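PDB 2JJ7: hemolysin II regulatory protein from Bacillus cereus, which probably binds DNA as a dimeric transcriptional regulator of the TetR family, with a predicted N-terminal helix-turn-helix motif and an all-helical C-terminal domain. Local coordinates for residues L83-T88 against V173-I177. Numbering follows the deposited sequence.
Sequences LREYLT and VSRII
Leu87 and Val173 are the pair whose CA atoms lie nearest across the contact, 5.7 Å apart, in the C-terminal helical domain of this TetR-family regulator. Helices 79-96 and 169-181 run roughly antiparallel here; the axes of the short segments approach to 9.9 Å, with 137° between their N-to-C directions. A beta-branched valine suits so near a neighbour: its two methyls, set close to the backbone, pack directly against Leu87, CG2 lying 3.7 Å from Leu87 CB. Leucine reaches further. With CG anti to its own carbonyl carbon (chi1 -68°), Leu87 extends CD1 between Ile176 and Ile177, 3.6 Å from CG2 of the former; the branched isoleucines fill the buried side. Ile154 of helix 147-158 touches both Leu87 and Ile176, joining a third helix to the apolar layer. One turn earlier, Leu83 and Ile177 lie alongside each other, pointing opposite ways, with Leu83 CD2 against Ile177 CG1.

At the polar edge stands Arg84, its apolar stem packing through CG on Val173 CG1 and through CB on Ile177 CD1. Thr88 OG1 donates a hydrogen bond to Arg84 O from above the carbonyl plane, sharing that oxygen with Thr88 N. In one of its two modelled positions, the arginine bends at chi3 (-78°) and sets one guanidinium face beneath Ile177 CD1, which is displaced from its middle. Serine's small hydroxyl offers this head an in-plane acceptor at the partly exposed edge: Arg84 NH2 lies 3.3 Å from Ser174 OG, and Arg84 NH1 makes the straighter bond, 3.1 Å to Ser174 OG.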
ATOM      1  N   LEU B  83       1.785  -4.926 -18.338  1.00 37.87           N
ATOM      2  CA  LEU B  83       2.000  -4.370 -17.004  1.00 39.79           C
ATOM      3  C   LEU B  83       3.047  -3.241 -16.983  1.00 40.40           C
ATOM      4  O   LEU B  83       2.878  -2.236 -16.266  1.00 41.22           O
ATOM      5  CB  LEU B  83       2.364  -5.471 -16.005  1.00 39.74           C
ATOM      6  CG  LEU B  83       2.455  -5.043 -14.536  1.00 42.29           C
ATOM      7  CD1 LEU B  83       1.113  -4.571 -14.013  1.00 35.38           C
ATOM      8  CD2 LEU B  83       2.986  -6.189 -13.707  1.00 36.60           C
ATOM      9  N   ARG B  84       4.130  -3.414 -17.737  1.00 38.90           N
ATOM     10  CA  ARG B  84       5.142  -2.363 -17.827  0.50 39.47           C
ATOM     11  C   ARG B  84       4.515  -1.072 -18.353  1.00 38.21           C
ATOM     12  O   ARG B  84       4.787   0.003 -17.827  1.00 38.00           O
ATOM     13  CB  ARG B  84       6.354  -2.786 -18.674  0.50 38.48           C
ATOM     14  CG  ARG B  84       7.556  -1.860 -18.496  0.50 39.70           C
ATOM     15  CD  ARG B  84       8.868  -2.443 -19.003  0.50 41.95           C
ATOM     16  NE  ARG B  84       9.472  -3.426 -18.098  0.50 41.77           N
ATOM     17  CZ  ARG B  84      10.280  -3.128 -17.079  0.50 41.39           C
ATOM     18  NH1 ARG B  84      10.578  -1.868 -16.811  0.50 30.02           N
ATOM     19  NH2 ARG B  84      10.796  -4.097 -16.325  0.50 45.09           N
ATOM     20  N   GLU B  85       3.648  -1.181 -19.356  1.00 38.15           N
ATOM     21  CA  GLU B  85       3.035   0.008 -19.935  1.00 37.56           C
ATOM     22  C   GLU B  85       2.075   0.649 -18.960  1.00 39.27           C
ATOM     23  O   GLU B  85       2.106   1.876 -18.759  1.00 38.12           O
ATOM     24  CB  GLU B  85       2.319  -0.288 -21.254  1.00 38.49           C
ATOM     25  CG  GLU B  85       1.875   1.003 -21.956  1.00 35.94           C
ATOM     26  CD  GLU B  85       1.491   0.807 -23.411  1.00 42.40           C
ATOM     27  OE1 GLU B  85       1.244  -0.337 -23.833  1.00 42.76           O
ATOM     28  OE2 GLU B  85       1.437   1.812 -24.143  1.00 41.23           O
ATOM     29  N   TYR B  86       1.224  -0.181 -18.364  1.00 37.24           N
ATOM     30  CA  TYR B  86       0.290   0.275 -17.355  1.00 39.09           C
ATOM     31  C   TYR B  86       1.036   1.041 -16.247  1.00 40.34           C
ATOM     32  O   TYR B  86       0.683   2.179 -15.914  1.00 40.59           O
ATOM     33  CB  TYR B  86      -0.456  -0.927 -16.774  1.00 38.09           C
ATOM     34  CG  TYR B  86      -1.266  -0.642 -15.533  1.00 40.58           C
ATOM     35  CD1 TYR B  86      -0.674  -0.641 -14.264  1.00 38.91           C
ATOM     36  CD2 TYR B  86      -2.632  -0.384 -15.616  1.00 36.76           C
ATOM     37  CE1 TYR B  86      -1.421  -0.378 -13.130  1.00 37.09           C
ATOM     38  CE2 TYR B  86      -3.375  -0.126 -14.481  1.00 34.93           C
ATOM     39  CZ  TYR B  86      -2.769  -0.121 -13.246  1.00 36.50           C
ATOM     40  OH  TYR B  86      -3.525   0.127 -12.113  1.00 36.03           O
ATOM     41  N   LEU B  87       2.055   0.400 -15.681  1.00 37.75           N
ATOM     42  CA  LEU B  87       2.817   0.972 -14.575  1.00 38.94           C
ATOM     43  C   LEU B  87       3.580   2.234 -14.969  1.00 37.75           C
ATOM     44  O   LEU B  87       3.728   3.146 -14.153  1.00 38.16           O
ATOM     45  CB  LEU B  87       3.807  -0.060 -14.004  1.00 36.90           C
ATOM     46  CG  LEU B  87       3.226  -1.271 -13.266  1.00 39.97           C
ATOM     47  CD1 LEU B  87       4.340  -2.221 -12.834  1.00 36.90           C
ATOM     48  CD2 LEU B  87       2.382  -0.863 -12.078  1.00 37.36           C
ATOM     49  N   THR B  88       4.093   2.260 -16.198  1.00 36.86           N
ATOM     50  CA  THR B  88       4.844   3.412 -16.707  1.00 37.79           C
ATOM     51  C   THR B  88       3.903   4.628 -16.834  1.00 38.70           C
ATOM     52  O   THR B  88       4.211   5.718 -16.333  1.00 37.10           O
ATOM     53  CB  THR B  88       5.549   3.077 -18.039  1.00 37.27           C
ATOM     54  OG1 THR B  88       6.402   1.949 -17.844  1.00 36.27           O
ATOM     55  CG2 THR B  88       6.402   4.261 -18.572  1.00 36.07           C
ATOM     56  N   VAL B 173       8.696   0.638 -11.512  1.00 37.35           N
ATOM     57  CA  VAL B 173       8.048  -0.220 -12.511  1.00 35.55           C
ATOM     58  C   VAL B 173       8.770  -1.575 -12.607  1.00 36.43           C
ATOM     59  O   VAL B 173       8.137  -2.616 -12.466  1.00 35.45           O
ATOM     60  CB  VAL B 173       7.955   0.476 -13.906  1.00 36.44           C
ATOM     61  CG1 VAL B 173       7.433  -0.501 -14.986  1.00 32.67           C
ATOM     62  CG2 VAL B 173       7.045   1.723 -13.836  1.00 34.01           C
ATOM     63  N   SER B 174      10.090  -1.539 -12.814  1.00 36.54           N
ATOM     64  CA  SER B 174      10.929  -2.749 -12.864  1.00 38.71           C
ATOM     65  C   SER B 174      10.849  -3.603 -11.611  1.00 39.58           C
ATOM     66  O   SER B 174      10.752  -4.826 -11.703  1.00 40.97           O
ATOM     67  CB  SER B 174      12.391  -2.390 -13.114  1.00 37.91           C
ATOM     68  OG  SER B 174      12.561  -2.030 -14.461  1.00 44.71           O
ATOM     69  N   ARG B 175      10.913  -2.958 -10.447  1.00 39.01           N
ATOM     70  CA  ARG B 175      10.909  -3.673  -9.175  1.00 39.72           C
ATOM     71  C   ARG B 175       9.543  -4.302  -8.878  1.00 38.91           C
ATOM     72  O   ARG B 175       9.466  -5.383  -8.289  1.00 38.31           O
ATOM     73  CB  ARG B 175      11.343  -2.760  -8.029  1.00 39.49           C
ATOM     74  CG  ARG B 175      12.794  -2.315  -8.099  1.00 44.87           C
ATOM     75  CD  ARG B 175      13.292  -1.819  -6.731  1.00 56.96           C
ATOM     76  NE  ARG B 175      13.664  -2.931  -5.851  1.00 63.12           N
ATOM     77  CZ  ARG B 175      14.898  -3.186  -5.428  1.00 63.50           C
ATOM     78  NH1 ARG B 175      15.120  -4.233  -4.645  1.00 64.56           N
ATOM     79  NH2 ARG B 175      15.910  -2.397  -5.774  1.00 62.06           N
ATOM     80  N   ILE B 176       8.468  -3.626  -9.283  1.00 37.65           N
ATOM     81  CA  ILE B 176       7.133  -4.202  -9.126  1.00 36.34           C
ATOM     82  C   ILE B 176       6.998  -5.493  -9.959  1.00 37.20           C
ATOM     83  O   ILE B 176       6.546  -6.522  -9.458  1.00 40.43           O
ATOM     84  CB  ILE B 176       6.022  -3.185  -9.456  1.00 34.95           C
ATOM     85  CG1 ILE B 176       5.922  -2.137  -8.343  1.00 33.28           C
ATOM     86  CG2 ILE B 176       4.682  -3.905  -9.662  1.00 32.28           C
ATOM     87  CD1 ILE B 176       4.985  -0.938  -8.674  1.00 33.68           C
ATOM     88  N   ILE B 177       7.425  -5.432 -11.212  1.00 37.14           N
ATOM     89  CA  ILE B 177       7.367  -6.564 -12.117  1.00 37.68           C
ATOM     90  C   ILE B 177       8.252  -7.710 -11.611  1.00 38.56           C
ATOM     91  O   ILE B 177       7.824  -8.865 -11.604  1.00 40.97           O
ATOM     92  CB  ILE B 177       7.767  -6.131 -13.551  1.00 37.66           C
ATOM     93  CG1 ILE B 177       6.758  -5.099 -14.097  1.00 39.46           C
ATOM     94  CG2 ILE B 177       7.923  -7.370 -14.484  1.00 39.21           C
ATOM     95  CD1 ILE B 177       7.132  -4.487 -15.442  1.00 33.05           C
TER